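Local coordinates for protein GTP cyclohydrolase 1 type 2 homolog (PDB 3LNL) that is of unknown function but binds zinc at a dinuclear metal centre and assembles into a hexameric toroid capped by PII-like domain trimers, at residues M115-M120 / V244-D249; M120-I125 / I283-G288; E52-A57 / I88-Q93. The protein carries 2 engineered substitutions. All coordinates share one frame; numbering follows the deposited sequence.

Contact 1 (M115-M120 / V244-D249); sequences MLAKVM and VMAEVD. Engineered in segment 115-120: Val-119 (natural residue Ala).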
ATOM      1  N   MET B 115     -31.253   1.839  21.100  1.00 14.12           N
ATOM      2  CA  MET B 115     -31.619   2.943  21.995  1.00 13.54           C
ATOM      3  C   MET B 115     -32.200   4.137  21.261  1.00 13.14           C
ATOM      4  O   MET B 115     -33.231   4.693  21.672  1.00 12.42           O
ATOM      5  CB  MET B 115     -30.406   3.406  22.798  1.00 14.01           C
ATOM      6  CG  MET B 115     -29.946   2.378  23.831  1.00 15.12           C
ATOM      7  SD  MET B 115     -28.341   2.827  24.407  1.00 13.79           S
ATOM      8  CE  MET B 115     -27.810   1.335  25.307  1.00 16.44           C
ATOM      9  N   LEU B 116     -31.557   4.527  20.176  1.00 12.53           N
ATOM     10  CA  LEU B 116     -32.080   5.597  19.330  1.00 12.57           C
ATOM     11  C   LEU B 116     -33.481   5.289  18.793  1.00 12.10           C
ATOM     12  O   LEU B 116     -34.394   6.090  18.928  1.00 12.33           O
ATOM     13  CB  LEU B 116     -31.097   5.917  18.187  1.00 11.90           C
ATOM     14  CG  LEU B 116     -29.897   6.744  18.641  1.00 11.50           C
ATOM     15  CD1 LEU B 116     -28.808   6.708  17.527  1.00 11.10           C
ATOM     16  CD2 LEU B 116     -30.310   8.211  19.039  1.00  9.82           C
ATOM     17  N   ALA B 117     -33.668   4.092  18.242  1.00 12.96           N
ATOM     18  CA  ALA B 117     -34.963   3.692  17.701  1.00 13.09           C
ATOM     19  C   ALA B 117     -36.065   3.704  18.759  1.00 12.95           C
ATOM     20  O   ALA B 117     -37.174   4.232  18.527  1.00 12.99           O
ATOM     21  CB  ALA B 117     -34.863   2.301  17.022  1.00 12.16           C
ATOM     22  N   LYS B 118     -35.739   3.202  19.934  1.00 13.68           N
ATOM     23  CA  LYS B 118     -36.666   3.193  21.065  1.00 15.22           C
ATOM     24  C   LYS B 118     -37.033   4.603  21.487  1.00 14.24           C
ATOM     25  O   LYS B 118     -38.195   4.896  21.643  1.00 13.06           O
ATOM     26  CB  LYS B 118     -36.077   2.390  22.243  1.00 16.56           C
ATOM     27  CG  LYS B 118     -36.137   0.863  22.050  1.00 19.44           C
ATOM     28  CD  LYS B 118     -37.583   0.358  22.093  1.00 21.56           C
ATOM     29  CE  LYS B 118     -37.692  -1.170  22.170  1.00 22.96           C
ATOM     30  NZ  LYS B 118     -39.077  -1.597  21.734  1.00 21.56           N
ATOM     31  N   VAL B 119     -36.050   5.507  21.582  1.00 14.34           N
ATOM     32  CA  VAL B 119     -36.348   6.889  21.959  1.00 14.72           C
ATOM     33  C   VAL B 119     -37.194   7.615  20.894  1.00 14.95           C
ATOM     34  O   VAL B 119     -37.990   8.490  21.190  1.00 14.06           O
ATOM     35  CB  VAL B 119     -35.073   7.682  22.248  1.00 15.70           C
ATOM     36  CG1 VAL B 119     -35.430   9.129  22.628  1.00 16.53           C
ATOM     37  CG2 VAL B 119     -34.340   7.050  23.306  1.00 10.71           C
ATOM     38  N   MET B 120     -37.049   7.204  19.651  1.00 14.43           N
ATOM     39  CA  MET B 120     -37.893   7.704  18.570  1.00 14.87           C
ATOM     40  C   MET B 120     -39.278   7.105  18.492  1.00 14.77           C
ATOM     41  O   MET B 120     -40.079   7.560  17.679  1.00 15.41           O
ATOM     42  CB  MET B 120     -37.188   7.503  17.241  1.00 15.20           C
ATOM     43  CG  MET B 120     -35.932   8.308  17.109  1.00 14.73           C
ATOM     44  SD  MET B 120     -35.114   7.890  15.583  1.00 15.13           S
ATOM     45  CE  MET B 120     -33.436   8.507  15.855  1.00 10.05           C
ATOM     46  N   VAL B 244     -29.701  -0.181  12.889  1.00 12.63           N
ATOM     47  CA  VAL B 244     -30.975  -0.873  12.908  1.00 11.46           C
ATOM     48  C   VAL B 244     -31.873  -0.386  11.792  1.00 11.21           C
ATOM     49  O   VAL B 244     -31.773   0.776  11.330  1.00 10.98           O
ATOM     50  CB  VAL B 244     -31.736  -0.686  14.261  1.00 11.11           C
ATOM     51  CG1 VAL B 244     -30.959  -1.406  15.409  1.00 10.37           C
ATOM     52  CG2 VAL B 244     -32.052   0.809  14.573  1.00  9.26           C
ATOM     53  N   MET B 245     -32.796  -1.261  11.383  1.00 12.38           N
ATOM     54  CA  MET B 245     -33.930  -0.869  10.550  1.00 12.14           C
ATOM     55  C   MET B 245     -35.119  -0.943  11.454  1.00 13.27           C
ATOM     56  O   MET B 245     -35.249  -1.904  12.198  1.00 13.85           O
ATOM     57  CB  MET B 245     -34.145  -1.813   9.333  1.00 12.55           C
ATOM     58  CG  MET B 245     -35.157  -1.276   8.303  1.00 14.40           C
ATOM     59  SD  MET B 245     -34.449   0.047   7.228  1.00 18.38           S
ATOM     60  CE  MET B 245     -33.240  -0.938   6.271  1.00 12.64           C
ATOM     61  N   ALA B 246     -36.026   0.027  11.354  1.00 13.61           N
ATOM     62  CA  ALA B 246     -37.250   0.018  12.116  1.00 13.54           C
ATOM     63  C   ALA B 246     -38.343   0.752  11.318  1.00 14.43           C
ATOM     64  O   ALA B 246     -38.091   1.214  10.201  1.00 14.53           O
ATOM     65  CB  ALA B 246     -37.011   0.701  13.442  1.00 13.50           C
ATOM     66  N   GLU B 247     -39.543   0.845  11.891  1.00 14.76           N
ATOM     67  CA  GLU B 247     -40.653   1.558  11.253  1.00 15.88           C
ATOM     68  C   GLU B 247     -41.391   2.466  12.211  1.00 15.52           C
ATOM     69  O   GLU B 247     -41.419   2.234  13.440  1.00 15.12           O
ATOM     70  CB  GLU B 247     -41.681   0.633  10.545  1.00 16.18           C
ATOM     71  CG  GLU B 247     -41.433  -0.790  10.545  1.00 20.99           C
ATOM     72  CD  GLU B 247     -42.641  -1.574  10.051  1.00 24.27           C
ATOM     73  OE1 GLU B 247     -42.991  -1.493   8.845  1.00 30.13           O
ATOM     74  OE2 GLU B 247     -43.299  -2.205  10.894  1.00 28.84           O
ATOM     75  N   VAL B 248     -41.990   3.503  11.634  1.00 15.48           N
ATOM     76  CA  VAL B 248     -42.918   4.353  12.373  1.00 15.61           C
ATOM     77  C   VAL B 248     -44.194   3.576  12.469  1.00 16.71           C
ATOM     78  O   VAL B 248     -44.435   2.663  11.650  1.00 13.56           O
ATOM     79  CB  VAL B 248     -43.137   5.729  11.726  1.00 15.75           C
ATOM     80  CG1 VAL B 248     -41.901   6.572  11.951  1.00 15.90           C
ATOM     81  CG2 VAL B 248     -43.440   5.616  10.226  1.00 14.70           C
ATOM     82  N   ASP B 249     -44.939   3.860  13.540  1.00 18.61           N
ATOM     83  CA  ASP B 249     -46.244   3.255  13.776  1.00 21.31           C
ATOM     84  C   ASP B 249     -47.136   3.488  12.577  1.00 21.61           C
ATOM     85  O   ASP B 249     -47.760   2.550  12.056  1.00 21.34           O
ATOM     86  CB  ASP B 249     -46.919   3.915  14.991  1.00 22.74           C
ATOM     87  CG  ASP B 249     -46.320   3.463  16.316  1.00 29.43           C
ATOM     88  OD1 ASP B 249     -46.373   4.232  17.314  1.00 35.99           O
ATOM     89  OD2 ASP B 249     -45.802   2.320  16.365  1.00 38.26           O
TER
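Helix 112-119 packs across a β-sheet in the NIF3 part of the chain, and here its Ala-117 faces Val-244 and Ala-246 of strand 240-253. This is alpha/beta layer packing built from small side chains. The CB of Ala-117 points toward the strand. It comes within 4.0 Å of Val-244 CG2 and lies 4.5 Å from Ala-246 CB. Val-244 and Ala-246 are alternate residues of the strand, so both CB atoms project toward the helix, while Met-245 between them points the other way. Of the two Val-244 branches, CG2 does the touching: it stands between the backbone N and the carbonyl carbon (CG1 at chi1 -67°), and CG1 is left outside the contact. With only methyls in between, the backbones come close, the CA atoms of Ala-117 and Ala-246 being 7.1 Å apart. Ile-125, at the start of strand 125-142, touches all three contact residues, and Ile-285 of the neighbouring strand 279-285 also meets Ala-117. The side chain of Val-244 is about 12 Å from a bound zinc ion, and none of the three contact residues is a zinc ligand. The chemistry is purely apolar and buried: short methyl groups hold helix and strand together through shape and exclusion of water, with no polar group to fix a direction.

Contact 2 (M120-I125 / I283-G288); sequences MGLKNI and IAIIGG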
ATOM      1  N   MET B 120     -37.049   7.204  19.651  1.00 14.43           N
ATOM      2  CA  MET B 120     -37.893   7.704  18.570  1.00 14.87           C
ATOM      3  C   MET B 120     -39.278   7.105  18.492  1.00 14.77           C
ATOM      4  O   MET B 120     -40.079   7.560  17.679  1.00 15.41           O
ATOM      5  CB  MET B 120     -37.188   7.503  17.241  1.00 15.20           C
ATOM      6  CG  MET B 120     -35.932   8.308  17.109  1.00 14.73           C
ATOM      7  SD  MET B 120     -35.114   7.890  15.583  1.00 15.13           S
ATOM      8  CE  MET B 120     -33.436   8.507  15.855  1.00 10.05           C
ATOM      9  N   GLY B 121     -39.562   6.118  19.336  1.00 14.01           N
ATOM     10  CA  GLY B 121     -40.879   5.473  19.366  1.00 15.19           C
ATOM     11  C   GLY B 121     -41.137   4.499  18.250  1.00 14.64           C
ATOM     12  O   GLY B 121     -42.274   4.249  17.926  1.00 14.39           O
ATOM     13  N   LEU B 122     -40.075   3.953  17.658  1.00 14.02           N
ATOM     14  CA  LEU B 122     -40.217   3.103  16.478  1.00 13.65           C
ATOM     15  C   LEU B 122     -40.522   1.681  16.880  1.00 14.09           C
ATOM     16  O   LEU B 122     -40.306   1.299  18.038  1.00 14.39           O
ATOM     17  CB  LEU B 122     -38.979   3.131  15.608  1.00 13.17           C
ATOM     18  CG  LEU B 122     -38.508   4.540  15.228  1.00 13.75           C
ATOM     19  CD1 LEU B 122     -37.241   4.486  14.374  1.00 11.16           C
ATOM     20  CD2 LEU B 122     -39.638   5.362  14.563  1.00 10.90           C
ATOM     21  N   LYS B 123     -41.034   0.922  15.913  0.50 14.16           N
ATOM     22  CA  LYS B 123     -41.449  -0.469  16.078  0.50 14.70           C
ATOM     23  C   LYS B 123     -40.610  -1.348  15.158  0.50 14.34           C
ATOM     24  O   LYS B 123     -39.894  -0.841  14.284  0.50 13.23           O
ATOM     25  CB  LYS B 123     -42.915  -0.658  15.667  0.50 15.06           C
ATOM     26  CG  LYS B 123     -43.937   0.154  16.454  0.50 16.47           C
ATOM     27  CD  LYS B 123     -43.997  -0.245  17.920  0.50 18.71           C
ATOM     28  CE  LYS B 123     -45.080   0.480  18.669  0.50 20.02           C
ATOM     29  NZ  LYS B 123     -45.094  -0.013  20.051  0.50 23.88           N
ATOM     30  N   ASN B 124     -40.723  -2.659  15.377  1.00 13.51           N
ATOM     31  CA  ASN B 124     -40.138  -3.687  14.511  1.00 14.32           C
ATOM     32  C   ASN B 124     -38.661  -3.452  14.264  1.00 13.43           C
ATOM     33  O   ASN B 124     -38.206  -3.426  13.137  1.00 13.34           O
ATOM     34  CB  ASN B 124     -40.941  -3.795  13.187  1.00 14.03           C
ATOM     35  CG  ASN B 124     -42.379  -4.275  13.431  1.00 18.32           C
ATOM     36  OD1 ASN B 124     -42.632  -5.030  14.366  1.00 21.49           O
ATOM     37  ND2 ASN B 124     -43.315  -3.819  12.609  1.00 18.85           N
ATOM     38  N   ILE B 125     -37.927  -3.216  15.349  1.00 13.66           N
ATOM     39  CA  ILE B 125     -36.562  -2.785  15.262  1.00 12.73           C
ATOM     40  C   ILE B 125     -35.657  -4.006  15.087  1.00 13.69           C
ATOM     41  O   ILE B 125     -35.745  -4.949  15.882  1.00 13.87           O
ATOM     42  CB  ILE B 125     -36.120  -2.048  16.543  1.00 13.74           C
ATOM     43  CG1 ILE B 125     -37.026  -0.838  16.811  1.00 15.34           C
ATOM     44  CG2 ILE B 125     -34.661  -1.527  16.388  1.00  9.26           C
ATOM     45  CD1 ILE B 125     -36.869  -0.227  18.213  1.00 12.12           C
ATOM     46  N   ILE B 283     -37.135   3.147   8.446  1.00 12.70           N
ATOM     47  CA  ILE B 283     -36.099   4.036   8.888  1.00 11.67           C
ATOM     48  C   ILE B 283     -34.831   3.235   9.191  1.00 12.33           C
ATOM     49  O   ILE B 283     -34.864   2.284   9.938  1.00 11.25           O
ATOM     50  CB  ILE B 283     -36.609   4.746  10.151  1.00 11.43           C
ATOM     51  CG1 ILE B 283     -37.915   5.556   9.771  1.00 14.49           C
ATOM     52  CG2 ILE B 283     -35.549   5.723  10.705  1.00 10.89           C
ATOM     53  CD1 ILE B 283     -38.934   5.444  10.756  1.00 17.75           C
ATOM     54  N   ALA B 284     -33.705   3.602   8.584  1.00 12.39           N
ATOM     55  CA  ALA B 284     -32.417   3.029   8.973  1.00 12.11           C
ATOM     56  C   ALA B 284     -31.727   4.070   9.861  1.00 11.95           C
ATOM     57  O   ALA B 284     -31.755   5.265   9.535  1.00 13.55           O
ATOM     58  CB  ALA B 284     -31.580   2.737   7.735  1.00 10.97           C
ATOM     59  N   ILE B 285     -31.087   3.618  10.924  1.00 12.68           N
ATOM     60  CA  ILE B 285     -30.422   4.501  11.901  1.00 11.93           C
ATOM     61  C   ILE B 285     -29.021   4.022  12.202  1.00 11.92           C
ATOM     62  O   ILE B 285     -28.821   2.880  12.588  1.00 11.53           O
ATOM     63  CB  ILE B 285     -31.158   4.550  13.237  1.00 12.83           C
ATOM     64  CG1 ILE B 285     -32.591   5.064  13.088  1.00 12.84           C
ATOM     65  CG2 ILE B 285     -30.411   5.476  14.226  1.00  9.53           C
ATOM     66  CD1 ILE B 285     -33.502   4.618  14.257  1.00 11.43           C
ATOM     67  N   ILE B 286     -28.042   4.897  11.964  1.00 12.50           N
ATOM     68  CA  ILE B 286     -26.682   4.709  12.456  1.00 13.26           C
ATOM     69  C   ILE B 286     -26.285   5.971  13.221  1.00 13.36           C
ATOM     70  O   ILE B 286     -25.988   7.026  12.661  1.00 13.01           O
ATOM     71  CB  ILE B 286     -25.642   4.351  11.384  1.00 12.30           C
ATOM     72  CG1 ILE B 286     -26.027   3.060  10.690  1.00 12.53           C
ATOM     73  CG2 ILE B 286     -24.226   4.206  12.051  1.00 11.08           C
ATOM     74  CD1 ILE B 286     -25.147   2.665   9.553  1.00 10.32           C
ATOM     75  N   GLY B 287     -26.323   5.880  14.538  1.00 13.83           N
ATOM     76  CA  GLY B 287     -25.983   7.052  15.331  1.00 13.14           C
ATOM     77  C   GLY B 287     -24.525   7.349  15.221  1.00 13.12           C
ATOM     78  O   GLY B 287     -23.744   6.454  15.044  1.00 13.77           O
ATOM     79  N   GLY B 288     -24.169   8.624  15.343  1.00 13.50           N
ATOM     80  CA  GLY B 288     -22.782   9.050  15.253  1.00 15.04           C
ATOM     81  C   GLY B 288     -22.498   9.666  13.891  1.00 14.99           C
ATOM     82  O   GLY B 288     -22.995  10.768  13.578  1.00 14.75           O
TER
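Leu-122 reaches Ile-283 and Ile-285 because its CG lies opposite the carbonyl carbon (chi1 -52°) and CD1 then continues the chain fully extended (chi2 179°). That methyl meets the end of Ile-285 tip to tip, CD1 to CD1 at 3.7 Å. The other branch of the leucine goes to Ile-283, whose side chain crosses it at about a right angle, with Leu-122 CD2 3.9 Å from Ile-283 CD1; Leu-122 CD1 is only a little farther from that same methyl, at 4.1 Å. The leucine fork therefore spans two alternate residues on one face of the strand. Met-120 comes in from the helix end with an extended chain, and its SD lies 3.9 Å from Ile-285 CD1, so this one isoleucine methyl receives both a sulfur and a leucine methyl. What brings Met-120 and Leu-122 to the same surface is the end of helix 112-119, a Schellman motif in which Gly-121 takes up a positive phi of 77° and turns the chain out of the helix toward strand 125-142. Ile-283 also packs on Val-304 and Val-306 of strand 304-307, its parallel neighbour, while Leu-122 rests on Val-248 of strand 240-253 as well. Two residues past Ile-285, the backbone N of Gly-287 is hydrogen-bonded to Asn-113 OD1 of helix 112-119.

Contact 3 (E52-A57 / I88-Q93); sequences EVVNEA and IRKLIQ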
ATOM      1  N   GLU B  52     -15.416  17.835  33.019  0.60 13.97           N
ATOM      2  CA  GLU B  52     -16.605  17.981  33.887  0.60 13.06           C
ATOM      3  C   GLU B  52     -17.137  16.611  34.306  0.60 12.52           C
ATOM      4  O   GLU B  52     -17.561  16.436  35.444  0.60 12.44           O
ATOM      5  CB  GLU B  52     -17.710  18.835  33.228  0.60 14.18           C
ATOM      6  CG  GLU B  52     -17.349  20.350  33.124  0.60 16.21           C
ATOM      7  CD  GLU B  52     -18.395  21.226  32.392  0.60 22.18           C
ATOM      8  OE1 GLU B  52     -19.258  20.720  31.620  0.60 23.05           O
ATOM      9  OE2 GLU B  52     -18.333  22.469  32.583  0.60 26.94           O
ATOM     10  N   VAL B  53     -17.064  15.620  33.414  1.00 12.14           N
ATOM     11  CA  VAL B  53     -17.531  14.278  33.760  1.00 11.66           C
ATOM     12  C   VAL B  53     -16.643  13.664  34.874  1.00 12.41           C
ATOM     13  O   VAL B  53     -17.149  13.044  35.818  1.00 12.24           O
ATOM     14  CB  VAL B  53     -17.614  13.372  32.530  1.00 12.03           C
ATOM     15  CG1 VAL B  53     -17.868  11.861  32.943  1.00 12.40           C
ATOM     16  CG2 VAL B  53     -18.719  13.894  31.610  1.00 11.51           C
ATOM     17  N   VAL B  54     -15.344  13.875  34.774  1.00 11.89           N
ATOM     18  CA  VAL B  54     -14.425  13.382  35.767  1.00 12.59           C
ATOM     19  C   VAL B  54     -14.720  14.057  37.127  1.00 13.74           C
ATOM     20  O   VAL B  54     -14.778  13.368  38.142  1.00 13.35           O
ATOM     21  CB  VAL B  54     -12.943  13.573  35.340  1.00 13.08           C
ATOM     22  CG1 VAL B  54     -12.002  13.009  36.407  1.00 10.57           C
ATOM     23  CG2 VAL B  54     -12.702  12.926  33.980  1.00  8.46           C
ATOM     24  N   ASN B  55     -14.993  15.367  37.106  1.00 14.48           N
ATOM     25  CA  ASN B  55     -15.296  16.120  38.320  1.00 15.27           C
ATOM     26  C   ASN B  55     -16.566  15.624  38.921  1.00 14.18           C
ATOM     27  O   ASN B  55     -16.694  15.563  40.137  1.00 14.40           O
ATOM     28  CB  ASN B  55     -15.409  17.615  38.029  1.00 15.70           C
ATOM     29  CG  ASN B  55     -14.050  18.263  37.741  1.00 19.80           C
ATOM     30  OD1 ASN B  55     -13.029  17.776  38.194  1.00 23.87           O
ATOM     31  ND2 ASN B  55     -14.063  19.407  37.076  1.00 21.86           N
ATOM     32  N   GLU B  56     -17.531  15.297  38.067  1.00 13.68           N
ATOM     33  CA  GLU B  56     -18.814  14.743  38.523  1.00 13.61           C
ATOM     34  C   GLU B  56     -18.627  13.349  39.207  1.00 12.81           C
ATOM     35  O   GLU B  56     -19.211  13.080  40.256  1.00 12.92           O
ATOM     36  CB  GLU B  56     -19.790  14.670  37.327  1.00 14.03           C
ATOM     37  CG  GLU B  56     -21.182  14.014  37.581  1.00 16.07           C
ATOM     38  CD  GLU B  56     -21.952  13.817  36.280  1.00 16.37           C
ATOM     39  OE1 GLU B  56     -23.155  13.717  36.372  1.00 19.05           O
ATOM     40  OE2 GLU B  56     -21.371  13.754  35.145  1.00 16.47           O
ATOM     41  N   ALA B  57     -17.788  12.496  38.650  1.00 12.65           N
ATOM     42  CA  ALA B  57     -17.488  11.183  39.288  1.00 12.53           C
ATOM     43  C   ALA B  57     -16.862  11.382  40.652  1.00 13.89           C
ATOM     44  O   ALA B  57     -17.287  10.758  41.622  1.00 13.63           O
ATOM     45  CB  ALA B  57     -16.585  10.327  38.410  1.00 11.49           C
ATOM     46  N   ILE B  88      -6.766  12.997  31.442  1.00 10.93           N
ATOM     47  CA  ILE B  88      -6.204  11.683  31.684  1.00 11.16           C
ATOM     48  C   ILE B  88      -5.459  11.718  33.025  1.00 11.72           C
ATOM     49  O   ILE B  88      -5.556  10.785  33.842  1.00 12.80           O
ATOM     50  CB  ILE B  88      -5.270  11.287  30.522  1.00 11.49           C
ATOM     51  CG1 ILE B  88      -6.058  11.063  29.223  1.00 13.26           C
ATOM     52  CG2 ILE B  88      -4.425  10.046  30.901  1.00  9.37           C
ATOM     53  CD1 ILE B  88      -5.116  11.072  27.927  1.00 10.49           C
ATOM     54  N   ARG B  89      -4.671  12.780  33.234  1.00 11.70           N
ATOM     55  CA  ARG B  89      -3.952  12.986  34.500  1.00 11.45           C
ATOM     56  C   ARG B  89      -4.908  13.081  35.703  1.00 11.76           C
ATOM     57  O   ARG B  89      -4.628  12.542  36.757  1.00 11.97           O
ATOM     58  CB  ARG B  89      -3.045  14.230  34.456  1.00 10.97           C
ATOM     59  CG  ARG B  89      -1.903  14.136  33.403  1.00 10.38           C
ATOM     60  CD  ARG B  89      -1.246  15.467  33.105  1.00  8.69           C
ATOM     61  NE  ARG B  89      -0.726  16.063  34.328  1.00  9.29           N
ATOM     62  CZ  ARG B  89       0.417  15.737  34.922  1.00 12.20           C
ATOM     63  NH1 ARG B  89       1.306  14.876  34.374  1.00 11.38           N
ATOM     64  NH2 ARG B  89       0.731  16.330  36.039  1.00  9.51           N
ATOM     65  N   LYS B  90      -6.035  13.752  35.532  1.00 11.14           N
ATOM     66  CA  LYS B  90      -6.975  13.864  36.620  1.00 13.15           C
ATOM     67  C   LYS B  90      -7.566  12.496  36.987  1.00 12.29           C
ATOM     68  O   LYS B  90      -7.709  12.208  38.169  1.00 11.54           O
ATOM     69  CB  LYS B  90      -8.059  14.912  36.314  1.00 13.33           C
ATOM     70  CG  LYS B  90      -8.983  15.209  37.555  1.00 19.32           C
ATOM     71  CD  LYS B  90      -9.341  16.672  37.664  1.00 22.69           C
ATOM     72  CE  LYS B  90      -9.928  17.083  39.005  1.00 26.12           C
ATOM     73  NZ  LYS B  90     -10.527  18.438  38.772  1.00 28.01           N
ATOM     74  N   LEU B  91      -7.869  11.662  35.989  1.00 12.21           N
ATOM     75  CA  LEU B  91      -8.383  10.286  36.220  1.00 12.25           C
ATOM     76  C   LEU B  91      -7.379   9.531  37.074  1.00 12.09           C
ATOM     77  O   LEU B  91      -7.713   8.935  38.096  1.00 12.35           O
ATOM     78  CB  LEU B  91      -8.616   9.541  34.876  1.00 11.40           C
ATOM     79  CG  LEU B  91      -9.809  10.050  34.072  1.00 11.74           C
ATOM     80  CD1 LEU B  91      -9.791   9.652  32.550  1.00 10.88           C
ATOM     81  CD2 LEU B  91     -11.119   9.599  34.766  1.00  7.11           C
ATOM     82  N   ILE B  92      -6.119   9.600  36.643  1.00 11.55           N
ATOM     83  CA  ILE B  92      -5.076   8.848  37.289  1.00 11.40           C
ATOM     84  C   ILE B  92      -4.821   9.365  38.696  1.00 11.74           C
ATOM     85  O   ILE B  92      -4.680   8.605  39.652  1.00 11.36           O
ATOM     86  CB  ILE B  92      -3.786   8.830  36.424  1.00  9.84           C
ATOM     87  CG1 ILE B  92      -4.065   8.028  35.151  1.00 12.05           C
ATOM     88  CG2 ILE B  92      -2.627   8.199  37.213  1.00 10.59           C
ATOM     89  CD1 ILE B  92      -2.972   8.164  34.006  1.00  6.78           C
ATOM     90  N   GLN B  93      -4.794  10.659  38.836  1.00 11.23           N
ATOM     91  CA  GLN B  93      -4.455  11.202  40.099  1.00 13.96           C
ATOM     92  C   GLN B  93      -5.548  10.946  41.149  1.00 14.80           C
ATOM     93  O   GLN B  93      -5.228  10.852  42.331  1.00 12.91           O
ATOM     94  CB  GLN B  93      -4.160  12.693  39.953  1.00 14.89           C
ATOM     95  CG  GLN B  93      -2.776  12.858  39.359  1.00 18.97           C
ATOM     96  CD  GLN B  93      -2.281  14.249  39.353  1.00 26.76           C
ATOM     97  OE1 GLN B  93      -3.032  15.165  39.025  1.00 29.68           O
ATOM     98  NE2 GLN B  93      -0.961  14.425  39.623  1.00 27.67           N
TER
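Along segment 52-57, Val-54 is the first residue to touch helix 83-93, and it turns both of its methyls to it. CG2 lies 3.8 Å from Leu-91 CD2, and CG1 is close to the same methyl, at 3.9 Å; the two side chains cross at about a right angle, so the leucine end sits against the valine fork. CG1, placed anti to the backbone N (chi1 -179°), also packs on the aliphatic part of Lys-90, with the lysine CG 3.9 Å away. One residue on, the side chain of Asn-55 starts out to the flank of the interface, yet its amide end comes in to Lys-90. The ammonium nitrogen donates a hydrogen bond to the amide oxygen, Lys-90 NZ to Asn-55 OD1 at 2.7 Å. The donor lies in the carbonyl plane, on a lone pair of OD1, with a C=O to donor angle of 141°. Lys-90 thus works in two ways: its CG packs on Val-54, and the side chain also touches Leu-51 and Ile-58 of helix 51-60, while its NZ bonds to an asparagine that is partly exposed. The two helix segments run nearly parallel, 14° apart, with axes 10.1 Å from each other. Helix 51-60 lies in the crossover from strand 43-46 to strand 64-67, and helix 83-93 in the next, from 64-67 to 97-100, both between adjacent parallel strands: Val-53 and Ala-57 pack on Leu-44 of strand 43-46, while Leu-91 reaches Ile-65 of strand 64-67, and helix 83-93 also meets a second subunit, Ile-92 against Ile-92 of that neighbouring subunit.

From the N terminus, contact 3 comes first and closes a short loop of 30 residues, joining consecutive helices that pack on the five-stranded sheet holding strands 43-46 and 64-67. Contacts 1 and 2 open next to each other, at the end of helix 112-119 and the turn after it, and share Met-120. Their returns, on strands 240-253 and 279-285, come after the chain has run out into the PII-like domain and back, so both loops enclose that excursion. Because segment 244-249 precedes 283-288, the two contacts cross along the chain. They meet on adjacent strands of one sheet, with centres 3 Å apart, whereas the centre of contact 3 is about 34 and 33 Å from theirs.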